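Local coordinates for probable transcriptional regulator (Rhodococcus jostii, PDB 3HIM), which probably acts as a TetR-family transcriptional regulator that binds DNA at cis-regulatory sites, at residues E61-Y65 / S120-H125; A17-R22 / A52-Y57; S68-H73 / I128-R133; L76-T80 / S135-F140. All coordinates share one frame; numbering follows the deposited sequence.

Overall arrangement
From the N terminus, contact 2 closes first: helix 16-32 meets residues 52-57, closing a loop that takes in the predicted helix-turn-helix (38-57) before helix 60-82 begins. The other three contacts form one seam between helix 60-82 and helix 123-149. Each spans 55 residues between its nearer ends, and all three cross rather than nest, because 61-65, 68-73 and 76-80 pair in the same order with 120-125, 128-133 and 135-140. Through this seam helix 60-82 links the N-terminal DNA-binding part to the C-terminal helices. Tyr57 packs on Ser62 and Leu63, joining contact 2 to contact 1, and the Arg22-Glu70 salt bridge links contact 2 to contact 3.

Contact 1 (E61-Y65 / S120-H125); sequences ESLLY and SLSPEH
His125 is gripped in two ways at once by helix 60-82: its ring lies almost in the plane of the Glu61 carboxylate, 1° away, while one ring face is stacked on Tyr65. At the ring edge, ND1 of His125 donates to OE2 of Glu61 over a very short modelled distance of 2.5 Å, whose exact value deserves caution. The same OE2 takes the backbone N-H of Ser122 at 2.8 Å, nearly straight but from above the carboxylate plane, so one oxygen holds both donors. Glu61 reaches them by an extended first torsion followed by a bend at chi2 (-84°), which swings the carboxylate across to the other segment. A carboxylate suits this place, since the negative charge would probably stabilise a protonated His125. Ser122, with its short hydroxyl, caps the following helix: its OG accepts from His125 N at 3.2 Å. The Tyr65-His125 pair is an offset stack, the centroids 3.6 Å apart and the planes nearly parallel. A serine in place of Tyr65 would probably leave that imidazole face without its stacking partner and the ring less firmly fixed in its tilt. Beside these polar groups, leucine side chains pack: CD2 of Leu64 meets CD2 of Leu121 at 3.7 Å, and the latter methyl also lies against the backbone of Tyr65. Farther out, Tyr34 packs on Leu64 and Ser120, Leu63 turns to Ile21 and Ala25 of helix 16-32, and Tyr65 and Leu121 extend the seam to Ile128 and Ile129 of helix 123-149.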
loop_
_atom_site.group_PDB
_atom_site.type_symbol
_atom_site.label_atom_id
_atom_site.label_comp_id
_atom_site.label_asym_id
_atom_site.label_seq_id
_atom_site.Cartn_x
_atom_site.Cartn_y
_atom_site.Cartn_z
ATOM N N GLU B 61 9.474 9.719 -19.210
ATOM C CA GLU B 61 8.666 10.351 -18.175
ATOM C C GLU B 61 7.276 10.673 -18.688
ATOM O O GLU B 61 6.310 10.615 -17.925
ATOM C CB GLU B 61 9.350 11.612 -17.631
ATOM C CG GLU B 61 8.618 12.249 -16.432
ATOM C CD GLU B 61 7.483 13.182 -16.846
ATOM O OE1 GLU B 61 7.404 13.562 -18.036
ATOM O OE2 GLU B 61 6.657 13.550 -15.979
ATOM N N SER B 62 7.192 11.001 -19.982
ATOM C CA SER B 62 5.925 11.311 -20.621
ATOM C C SER B 62 5.049 10.069 -20.601
ATOM O O SER B 62 3.835 10.164 -20.426
ATOM C CB SER B 62 6.133 11.800 -22.062
ATOM O OG SER B 62 6.387 10.725 -22.956
ATOM N N LEU B 63 5.682 8.910 -20.764
ATOM C CA LEU B 63 4.987 7.637 -20.836
ATOM C C LEU B 63 4.507 7.211 -19.445
ATOM O O LEU B 63 3.388 6.680 -19.294
ATOM C CB LEU B 63 5.906 6.580 -21.452
ATOM C CG LEU B 63 5.436 5.114 -21.479
ATOM C CD1 LEU B 63 4.060 4.955 -22.123
ATOM C CD2 LEU B 63 6.473 4.264 -22.203
ATOM N N LEU B 64 5.354 7.442 -18.434
ATOM C CA LEU B 64 4.965 7.194 -17.052
ATOM C C LEU B 64 3.775 8.090 -16.653
ATOM O O LEU B 64 2.808 7.624 -16.035
ATOM C CB LEU B 64 6.149 7.422 -16.103
ATOM C CG LEU B 64 5.784 7.407 -14.613
ATOM C CD1 LEU B 64 5.470 5.971 -14.181
ATOM C CD2 LEU B 64 6.909 8.013 -13.773
ATOM N N TYR B 65 3.861 9.376 -17.013
ATOM C CA TYR B 65 2.793 10.325 -16.753
ATOM C C TYR B 65 1.503 9.865 -17.407
ATOM O O TYR B 65 0.454 9.866 -16.754
ATOM C CB TYR B 65 3.172 11.722 -17.232
ATOM C CG TYR B 65 2.010 12.705 -17.189
ATOM C CD1 TYR B 65 1.360 13.000 -15.981
ATOM C CD2 TYR B 65 1.545 13.316 -18.362
ATOM C CE1 TYR B 65 0.280 13.886 -15.932
ATOM C CE2 TYR B 65 0.469 14.217 -18.329
ATOM C CZ TYR B 65 -0.151 14.490 -17.104
ATOM O OH TYR B 65 -1.200 15.356 -17.050
ATOM N N SER B 120 9.260 10.171 -9.952
ATOM C CA SER B 120 9.860 10.323 -11.274
ATOM C C SER B 120 9.107 11.308 -12.168
ATOM O O SER B 120 9.562 11.611 -13.264
ATOM C CB SER B 120 9.959 8.971 -11.978
ATOM O OG SER B 120 10.987 8.183 -11.425
ATOM N N LEU B 121 7.967 11.814 -11.712
ATOM C CA LEU B 121 7.154 12.704 -12.539
ATOM C C LEU B 121 7.735 14.104 -12.537
ATOM O O LEU B 121 8.239 14.561 -11.522
ATOM C CB LEU B 121 5.708 12.734 -12.042
ATOM C CG LEU B 121 4.873 11.445 -12.164
ATOM C CD1 LEU B 121 3.479 11.656 -11.581
ATOM C CD2 LEU B 121 4.759 10.985 -13.605
ATOM N N SER B 122 7.674 14.780 -13.676
ATOM C CA SER B 122 7.990 16.217 -13.735
ATOM C C SER B 122 7.103 16.993 -12.736
ATOM O O SER B 122 6.078 16.469 -12.273
ATOM C CB SER B 122 7.749 16.753 -15.146
ATOM O OG SER B 122 6.356 16.961 -15.367
ATOM N N PRO B 123 7.509 18.225 -12.383
ATOM C CA PRO B 123 6.723 19.073 -11.490
ATOM C C PRO B 123 5.282 19.296 -11.968
ATOM O O PRO B 123 4.353 19.096 -11.183
ATOM C CB PRO B 123 7.506 20.391 -11.483
ATOM C CG PRO B 123 8.940 19.934 -11.666
ATOM C CD PRO B 123 8.839 18.805 -12.662
ATOM N N GLU B 124 5.091 19.668 -13.233
ATOM C CA GLU B 124 3.745 19.902 -13.752
ATOM C C GLU B 124 2.915 18.628 -13.698
ATOM O O GLU B 124 1.724 18.661 -13.366
ATOM C CB GLU B 124 3.773 20.447 -15.179
ATOM N N HIS B 125 3.546 17.503 -14.025
ATOM C CA HIS B 125 2.835 16.228 -14.030
ATOM C C HIS B 125 2.520 15.775 -12.609
ATOM O O HIS B 125 1.410 15.267 -12.337
ATOM C CB HIS B 125 3.620 15.159 -14.761
ATOM C CG HIS B 125 3.778 15.405 -16.233
ATOM N ND1 HIS B 125 4.802 14.842 -16.967
ATOM C CD2 HIS B 125 3.055 16.154 -17.104
ATOM C CE1 HIS B 125 4.695 15.217 -18.232
ATOM N NE2 HIS B 125 3.650 16.023 -18.340
#

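Contact 2 (A17-R22 / A52-Y57); sequences AAARIR and AVYPHY
Val53 meets Ile21 methyl to methyl, CG1 of Val53 lying 3.9 Å from CG2 of Ile21, two beta-branched side chains, which have few rotamers and pack compactly. Its carbonyl oxygen accepts from both His56 N and Tyr57 N, on opposite faces of its plane, two bonds that close the turn leading into Tyr57. His56 lays one ring face over the Ala17-Ala18 backbone, a close approach that small alanines permit; its NE2 is 3.7 Å from Ala17 CB. Ile21 CD1 comes within 3.6 Å of His56 ND1, a buried nitrogen with no polar partner in the model. Tyr57 ends the walk. Its OH accepts from Arg22 NH1 at 3.0 Å, in the guanidinium plane, with ring and guanidinium 81° apart, while Ala18 CB packs 3.6 Å from the same oxygen. Arg22 bends at chi3 (-62°) to make this bond, and its NH2 forms a salt bridge with Glu70. A leucine replacing Tyr57 would probably leave Arg22 NH1 without this acceptor and thin the packing around Ala18. Residues 52-57 close the predicted helix-turn-helix motif, and bracing them against helix 16-32 is consistent with the compact helical DNA-binding domain of TetR regulators.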
loop_
_atom_site.group_PDB
_atom_site.type_symbol
_atom_site.label_atom_id
_atom_site.label_comp_id
_atom_site.label_asym_id
_atom_site.label_seq_id
_atom_site.Cartn_x
_atom_site.Cartn_y
_atom_site.Cartn_z
ATOM N N ALA B 17 -2.611 2.382 -30.530
ATOM C CA ALA B 17 -1.154 2.295 -30.654
ATOM C C ALA B 17 -0.462 2.806 -29.366
ATOM O O ALA B 17 0.433 2.139 -28.845
ATOM C CB ALA B 17 -0.663 3.041 -31.902
ATOM N N ALA B 18 -0.897 3.960 -28.849
ATOM C CA ALA B 18 -0.400 4.480 -27.557
ATOM C C ALA B 18 -0.816 3.568 -26.397
ATOM O O ALA B 18 0.011 3.251 -25.514
ATOM C CB ALA B 18 -0.904 5.912 -27.311
ATOM N N ALA B 19 -2.093 3.148 -26.399
ATOM C CA ALA B 19 -2.620 2.268 -25.362
ATOM C C ALA B 19 -1.791 0.996 -25.267
ATOM O O ALA B 19 -1.501 0.519 -24.176
ATOM C CB ALA B 19 -4.095 1.937 -25.613
ATOM N N ARG B 20 -1.397 0.468 -26.426
ATOM C CA ARG B 20 -0.577 -0.746 -26.504
ATOM C C ARG B 20 0.824 -0.502 -25.910
ATOM O O ARG B 20 1.390 -1.376 -25.240
ATOM C CB ARG B 20 -0.470 -1.203 -27.975
ATOM C CG ARG B 20 0.391 -2.421 -28.258
ATOM C CD ARG B 20 0.185 -2.892 -29.703
ATOM N NE ARG B 20 1.105 -3.959 -30.111
ATOM C CZ ARG B 20 2.329 -3.762 -30.615
ATOM N NH1 ARG B 20 2.818 -2.529 -30.771
ATOM N NH2 ARG B 20 3.085 -4.805 -30.959
ATOM N N ILE B 21 1.390 0.661 -26.186
ATOM C CA ILE B 21 2.714 1.007 -25.628
ATOM C C ILE B 21 2.636 1.109 -24.101
ATOM O O ILE B 21 3.508 0.590 -23.402
ATOM C CB ILE B 21 3.295 2.292 -26.277
ATOM C CG1 ILE B 21 3.639 2.017 -27.754
ATOM C CG2 ILE B 21 4.551 2.830 -25.487
ATOM C CD1 ILE B 21 3.627 3.264 -28.640
ATOM N N ARG B 22 1.569 1.736 -23.602
ATOM C CA ARG B 22 1.360 1.890 -22.160
ATOM C C ARG B 22 1.203 0.540 -21.475
ATOM O O ARG B 22 1.849 0.301 -20.446
ATOM C CB ARG B 22 0.151 2.777 -21.850
ATOM C CG ARG B 22 0.271 4.184 -22.360
ATOM C CD ARG B 22 -0.692 5.109 -21.650
ATOM N NE ARG B 22 -2.098 4.774 -21.849
ATOM C CZ ARG B 22 -2.797 5.047 -22.957
ATOM N NH1 ARG B 22 -2.217 5.626 -24.008
ATOM N NH2 ARG B 22 -4.080 4.732 -23.021
ATOM N N ALA B 52 9.666 3.873 -32.757
ATOM C CA ALA B 52 8.225 3.683 -32.970
ATOM C C ALA B 52 7.379 4.209 -31.798
ATOM O O ALA B 52 6.187 4.461 -31.948
ATOM C CB ALA B 52 7.920 2.216 -33.242
ATOM N N VAL B 53 8.010 4.370 -30.639
ATOM C CA VAL B 53 7.356 4.928 -29.456
ATOM C C VAL B 53 7.418 6.460 -29.476
ATOM O O VAL B 53 6.487 7.135 -29.033
ATOM C CB VAL B 53 7.994 4.376 -28.137
ATOM C CG1 VAL B 53 7.399 5.052 -26.893
ATOM C CG2 VAL B 53 7.804 2.866 -28.041
ATOM N N TYR B 54 8.516 6.993 -30.008
ATOM C CA TYR B 54 8.789 8.436 -29.987
ATOM C C TYR B 54 7.633 9.333 -30.464
ATOM O O TYR B 54 7.411 10.387 -29.883
ATOM C CB TYR B 54 10.090 8.743 -30.746
ATOM C CG TYR B 54 10.630 10.150 -30.559
ATOM C CD1 TYR B 54 11.239 10.532 -29.365
ATOM C CD2 TYR B 54 10.561 11.092 -31.589
ATOM C CE1 TYR B 54 11.750 11.823 -29.197
ATOM C CE2 TYR B 54 11.069 12.376 -31.433
ATOM C CZ TYR B 54 11.659 12.731 -30.236
ATOM O OH TYR B 54 12.160 13.996 -30.069
ATOM N N PRO B 55 6.890 8.914 -31.510
ATOM C CA PRO B 55 5.708 9.686 -31.946
ATOM C C PRO B 55 4.642 9.852 -30.880
ATOM O O PRO B 55 3.898 10.831 -30.907
ATOM C CB PRO B 55 5.134 8.829 -33.076
ATOM C CG PRO B 55 6.311 8.094 -33.614
ATOM C CD PRO B 55 7.166 7.794 -32.429
ATOM N N HIS B 56 4.566 8.891 -29.967
ATOM C CA HIS B 56 3.528 8.851 -28.945
ATOM C C HIS B 56 4.064 9.373 -27.626
ATOM O O HIS B 56 3.384 10.112 -26.927
ATOM C CB HIS B 56 3.007 7.425 -28.780
ATOM C CG HIS B 56 2.317 6.891 -29.997
ATOM N ND1 HIS B 56 2.923 6.011 -30.873
ATOM C CD2 HIS B 56 1.071 7.108 -30.483
ATOM C CE1 HIS B 56 2.081 5.713 -31.847
ATOM N NE2 HIS B 56 0.950 6.365 -31.635
ATOM N N TYR B 57 5.295 8.984 -27.305
ATOM C CA TYR B 57 5.944 9.394 -26.077
ATOM C C TYR B 57 7.386 9.776 -26.379
ATOM O O TYR B 57 8.203 8.926 -26.720
ATOM C CB TYR B 57 5.824 8.279 -25.020
ATOM C CG TYR B 57 4.378 7.922 -24.776
ATOM C CD1 TYR B 57 3.547 8.797 -24.075
ATOM C CD2 TYR B 57 3.825 6.744 -25.285
ATOM C CE1 TYR B 57 2.212 8.515 -23.865
ATOM C CE2 TYR B 57 2.481 6.437 -25.073
ATOM C CZ TYR B 57 1.688 7.341 -24.356
ATOM O OH TYR B 57 0.370 7.093 -24.135
#

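Contact 3 (S68-H73 / I128-R133); sequences SLEGHH and IIADIR
The imidazole of His72 has the CG2 methyl of Ile129 over the centre of one face, a CH-pi contact with the methyl 3.6 Å from the ring centroid and only 14° off the normal. At its edge, and near its plane, comes NH1 of Arg133, 3.1 Å from CE1; in turn CE1 sits at the edge of the guanidinium, whose plane is 59° from that of the ring. Arg133 gets there by curling: the chain folds at chi3 (82°), bringing NH1 back to the ring, and its CG also lies 3.4 Å from His72 ND1. A long, flexible arginine suits such a border position, aliphatic near the ring and charged at the tip. Isoleucines and Leu69 carry most of the remaining packing. The other branch of Ile129 carries CD1 to within 3.5 Å of Leu69 N, and Ile132 uses both branches, CG2 against His72 CB at 3.7 Å and CD1 against Leu69 CD1 at 3.6 Å. The segment axes approach to 9.7 Å and run nearly parallel, in the middle of the packing of helix 60-82 on helix 123-149 in this all-helical TetR-family protein. Leu118 covers Ser68, Ile129 and Arg133 from a loop, while Arg133 NH2 lies close to Arg174 NH1 of the second subunit, two like charges close together where the subunits meet. With no hydrogen bond across, the two helices here are held by apolar contact and ring packing, and the guanidinium beside His72 would probably disfavour a protonated imidazole.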
loop_
_atom_site.group_PDB
_atom_site.type_symbol
_atom_site.label_atom_id
_atom_site.label_comp_id
_atom_site.label_asym_id
_atom_site.label_seq_id
_atom_site.Cartn_x
_atom_site.Cartn_y
_atom_site.Cartn_z
ATOM N N SER B 68 0.156 7.020 -15.352
ATOM C CA SER B 68 -0.291 7.438 -14.036
ATOM C C SER B 68 -1.599 8.257 -14.124
ATOM O O SER B 68 -2.515 8.097 -13.307
ATOM C CB SER B 68 0.826 8.225 -13.345
ATOM O OG SER B 68 0.446 8.569 -12.029
ATOM N N LEU B 69 -1.682 9.116 -15.124
ATOM C CA LEU B 69 -2.888 9.897 -15.388
ATOM C C LEU B 69 -4.067 8.981 -15.696
ATOM O O LEU B 69 -5.153 9.106 -15.111
ATOM C CB LEU B 69 -2.631 10.835 -16.570
ATOM C CG LEU B 69 -3.750 11.744 -17.057
ATOM C CD1 LEU B 69 -4.088 12.815 -15.998
ATOM C CD2 LEU B 69 -3.315 12.392 -18.382
ATOM N N GLU B 70 -3.826 8.046 -16.612
ATOM C CA GLU B 70 -4.839 7.102 -17.048
ATOM C C GLU B 70 -5.388 6.403 -15.818
ATOM O O GLU B 70 -6.596 6.418 -15.588
ATOM C CB GLU B 70 -4.221 6.102 -18.027
ATOM C CG GLU B 70 -5.111 4.930 -18.472
ATOM C CD GLU B 70 -4.523 4.180 -19.680
ATOM O OE1 GLU B 70 -3.340 3.746 -19.651
ATOM O OE2 GLU B 70 -5.255 4.025 -20.670
ATOM N N GLY B 71 -4.483 5.822 -15.024
ATOM C CA GLY B 71 -4.830 5.084 -13.798
ATOM C C GLY B 71 -5.563 5.926 -12.771
ATOM O O GLY B 71 -6.610 5.523 -12.273
ATOM N N HIS B 72 -5.025 7.106 -12.464
ATOM C CA HIS B 72 -5.661 8.017 -11.510
ATOM C C HIS B 72 -7.048 8.491 -11.944
ATOM O O HIS B 72 -7.980 8.469 -11.147
ATOM C CB HIS B 72 -4.737 9.192 -11.167
ATOM C CG HIS B 72 -3.579 8.793 -10.296
ATOM N ND1 HIS B 72 -3.640 8.816 -8.920
ATOM C CD2 HIS B 72 -2.349 8.323 -10.607
ATOM C CE1 HIS B 72 -2.491 8.396 -8.420
ATOM N NE2 HIS B 72 -1.691 8.087 -9.423
ATOM N N HIS B 73 -7.181 8.901 -13.207
ATOM C CA HIS B 73 -8.478 9.295 -13.752
ATOM C C HIS B 73 -9.451 8.131 -13.765
ATOM O O HIS B 73 -10.616 8.294 -13.449
ATOM C CB HIS B 73 -8.362 9.864 -15.166
ATOM C CG HIS B 73 -9.688 10.122 -15.799
ATOM N ND1 HIS B 73 -10.418 9.130 -16.420
ATOM C CD2 HIS B 73 -10.450 11.243 -15.850
ATOM C CE1 HIS B 73 -11.561 9.635 -16.855
ATOM N NE2 HIS B 73 -11.603 10.915 -16.528
ATOM N N ILE B 128 -0.541 17.627 -11.278
ATOM C CA ILE B 128 -1.817 17.192 -11.854
ATOM C C ILE B 128 -2.299 15.889 -11.204
ATOM O O ILE B 128 -3.485 15.727 -10.899
ATOM C CB ILE B 128 -1.706 17.017 -13.379
ATOM C CG1 ILE B 128 -1.586 18.384 -14.072
ATOM C CG2 ILE B 128 -2.888 16.205 -13.949
ATOM C CD1 ILE B 128 -1.019 18.257 -15.532
ATOM N N ILE B 129 -1.365 14.968 -10.993
ATOM C CA ILE B 129 -1.680 13.686 -10.384
ATOM C C ILE B 129 -2.136 13.879 -8.935
ATOM O O ILE B 129 -3.112 13.265 -8.498
ATOM C CB ILE B 129 -0.475 12.710 -10.470
ATOM C CG1 ILE B 129 -0.172 12.363 -11.945
ATOM C CG2 ILE B 129 -0.719 11.459 -9.621
ATOM C CD1 ILE B 129 -1.329 11.691 -12.770
ATOM N N ALA B 130 -1.434 14.734 -8.196
ATOM C CA ALA B 130 -1.766 14.971 -6.783
ATOM C C ALA B 130 -3.172 15.549 -6.698
ATOM O O ALA B 130 -3.951 15.186 -5.815
ATOM C CB ALA B 130 -0.737 15.912 -6.115
ATOM N N ASP B 131 -3.505 16.423 -7.645
ATOM C CA ASP B 131 -4.840 16.988 -7.686
ATOM C C ASP B 131 -5.912 15.922 -7.897
ATOM O O ASP B 131 -6.936 15.953 -7.227
ATOM C CB ASP B 131 -4.960 18.066 -8.743
ATOM C CG ASP B 131 -6.299 18.735 -8.706
ATOM O OD1 ASP B 131 -6.659 19.254 -7.630
ATOM O OD2 ASP B 131 -7.006 18.736 -9.728
ATOM N N ILE B 132 -5.671 14.977 -8.809
ATOM C CA ILE B 132 -6.597 13.847 -9.009
ATOM C C ILE B 132 -6.715 12.964 -7.752
ATOM O O ILE B 132 -7.811 12.509 -7.415
ATOM C CB ILE B 132 -6.230 12.989 -10.237
ATOM C CG1 ILE B 132 -6.253 13.868 -11.495
ATOM C CG2 ILE B 132 -7.212 11.805 -10.391
ATOM C CD1 ILE B 132 -5.535 13.288 -12.684
ATOM N N ARG B 133 -5.597 12.738 -7.070
ATOM C CA ARG B 133 -5.612 12.007 -5.810
ATOM C C ARG B 133 -6.434 12.723 -4.754
ATOM O O ARG B 133 -7.203 12.081 -4.048
ATOM C CB ARG B 133 -4.199 11.754 -5.296
ATOM C CG ARG B 133 -3.499 10.685 -6.070
ATOM C CD ARG B 133 -1.990 10.869 -6.050
ATOM N NE ARG B 133 -1.389 10.336 -4.830
ATOM C CZ ARG B 133 -1.027 9.065 -4.656
ATOM N NH1 ARG B 133 -1.208 8.162 -5.619
ATOM N NH2 ARG B 133 -0.489 8.689 -3.503
#

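Contact 4 (L76-T80 / S135-F140); sequences LAAIT and STTKVF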
loop_
_atom_site.group_PDB
_atom_site.type_symbol
_atom_site.label_atom_id
_atom_site.label_comp_id
_atom_site.label_asym_id
_atom_site.label_seq_id
_atom_site.Cartn_x
_atom_site.Cartn_y
_atom_site.Cartn_z
ATOM N N LEU B 76 -10.795 7.401 -10.222
ATOM C CA LEU B 76 -11.690 8.530 -9.940
ATOM C C LEU B 76 -13.029 8.392 -10.697
ATOM O O LEU B 76 -14.091 8.515 -10.091
ATOM C CB LEU B 76 -11.029 9.863 -10.294
ATOM C CG LEU B 76 -11.943 11.073 -10.077
ATOM C CD1 LEU B 76 -12.433 11.140 -8.612
ATOM C CD2 LEU B 76 -11.221 12.351 -10.470
ATOM N N ALA B 77 -12.957 8.141 -12.008
ATOM C CA ALA B 77 -14.148 7.943 -12.827
ATOM C C ALA B 77 -14.976 6.792 -12.281
ATOM O O ALA B 77 -16.197 6.885 -12.231
ATOM C CB ALA B 77 -13.774 7.682 -14.317
ATOM N N ALA B 78 -14.299 5.724 -11.848
ATOM C CA ALA B 78 -14.969 4.525 -11.311
ATOM C C ALA B 78 -15.826 4.795 -10.080
ATOM O O ALA B 78 -17.002 4.446 -10.038
ATOM C CB ALA B 78 -13.950 3.417 -11.007
ATOM N N ILE B 79 -15.231 5.405 -9.066
ATOM C CA ILE B 79 -15.968 5.668 -7.826
ATOM C C ILE B 79 -16.981 6.801 -7.983
ATOM O O ILE B 79 -18.022 6.821 -7.308
ATOM C CB ILE B 79 -15.019 5.907 -6.651
ATOM C CG1 ILE B 79 -14.133 7.145 -6.866
ATOM C CG2 ILE B 79 -14.184 4.683 -6.453
ATOM C CD1 ILE B 79 -13.341 7.558 -5.564
ATOM N N THR B 80 -16.686 7.736 -8.880
ATOM C CA THR B 80 -17.611 8.833 -9.148
ATOM C C THR B 80 -18.890 8.277 -9.793
ATOM O O THR B 80 -19.985 8.497 -9.295
ATOM C CB THR B 80 -16.938 9.934 -9.991
ATOM O OG1 THR B 80 -15.840 10.447 -9.243
ATOM C CG2 THR B 80 -17.914 11.076 -10.297
ATOM N N SER B 135 -8.962 14.671 -5.304
ATOM C CA SER B 135 -10.369 14.508 -5.714
ATOM C C SER B 135 -10.925 13.139 -5.377
ATOM O O SER B 135 -12.079 13.028 -5.009
ATOM C CB SER B 135 -10.559 14.757 -7.202
ATOM O OG SER B 135 -10.296 16.105 -7.490
ATOM N N THR B 136 -10.091 12.110 -5.511
ATOM C CA THR B 136 -10.454 10.742 -5.185
ATOM C C THR B 136 -10.833 10.622 -3.713
ATOM O O THR B 136 -11.872 10.034 -3.374
ATOM C CB THR B 136 -9.298 9.772 -5.563
ATOM O OG1 THR B 136 -9.041 9.901 -6.964
ATOM C CG2 THR B 136 -9.667 8.338 -5.297
ATOM N N THR B 137 -10.015 11.206 -2.834
ATOM C CA THR B 137 -10.308 11.162 -1.407
ATOM C C THR B 137 -11.597 11.930 -1.118
ATOM O O THR B 137 -12.412 11.479 -0.316
ATOM C CB THR B 137 -9.150 11.758 -0.561
ATOM O OG1 THR B 137 -7.958 11.029 -0.824
ATOM C CG2 THR B 137 -9.443 11.666 0.945
ATOM N N LYS B 138 -11.778 13.077 -1.776
ATOM C CA LYS B 138 -12.935 13.935 -1.519
ATOM C C LYS B 138 -14.292 13.242 -1.816
ATOM O O LYS B 138 -15.320 13.593 -1.211
ATOM C CB LYS B 138 -12.815 15.280 -2.266
ATOM N N VAL B 139 -14.279 12.255 -2.724
ATOM C CA VAL B 139 -15.488 11.465 -3.021
ATOM C C VAL B 139 -15.943 10.763 -1.759
ATOM O O VAL B 139 -17.143 10.704 -1.454
ATOM C CB VAL B 139 -15.279 10.418 -4.149
ATOM C CG1 VAL B 139 -16.532 9.513 -4.299
ATOM C CG2 VAL B 139 -14.949 11.111 -5.475
ATOM N N PHE B 140 -14.978 10.250 -1.009
ATOM C CA PHE B 140 -15.311 9.553 0.217
ATOM C C PHE B 140 -15.674 10.545 1.318
ATOM O O PHE B 140 -16.648 10.333 2.029
ATOM C CB PHE B 140 -14.201 8.578 0.648
ATOM C CG PHE B 140 -14.069 7.364 -0.260
ATOM C CD1 PHE B 140 -15.079 6.402 -0.319
ATOM C CD2 PHE B 140 -12.928 7.179 -1.043
ATOM C CE1 PHE B 140 -14.962 5.273 -1.156
ATOM C CE2 PHE B 140 -12.805 6.068 -1.877
ATOM C CZ PHE B 140 -13.822 5.108 -1.937
#
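Ile79 reaches across to Thr136, Val139 and Phe140 through a single methyl, and its conformation explains how. CG1 stands between the backbone N and the carbonyl carbon (chi1 62°), a crowded position in a helix, and an extended chi2 then carries CD1 straight out. That methyl lies 3.6 Å from Thr136 O, 3.7 Å from Val139 CB and 4.0 Å from Phe140 CE2, so it is wedged among three residues on one face of helix 123-149. Leu76 takes the more relaxed course: with CG opposite the backbone N (chi1 177°), its two branches divide, CD1 going to Val139 CG2 at 4.0 Å and CD2 to Ser135 CB at 4.1 Å. Val139, short and branched at the beta carbon, serves both neighbours without needing length. Thr80 turns its hydroxyl back onto its own helix, where OG1 donates to Leu76 O at 2.7 Å from above the carbonyl plane; Thr80 N bonds the same oxygen from the opposite face, and the hydroxyl so tied lies beside Val139 CG2. Thr136 likewise spends its OG1 on Ile132 O and offers CG2 to Ile79. The segments run nearly parallel, 15° apart with axes 9.8 Å from each other. Helix 89-106 packs here through Tyr100, which lies on Ile79 and Thr136 and forms a T-shaped pair with Phe140; helix 158-175 also meets Phe140, through Ile165 and Thr166.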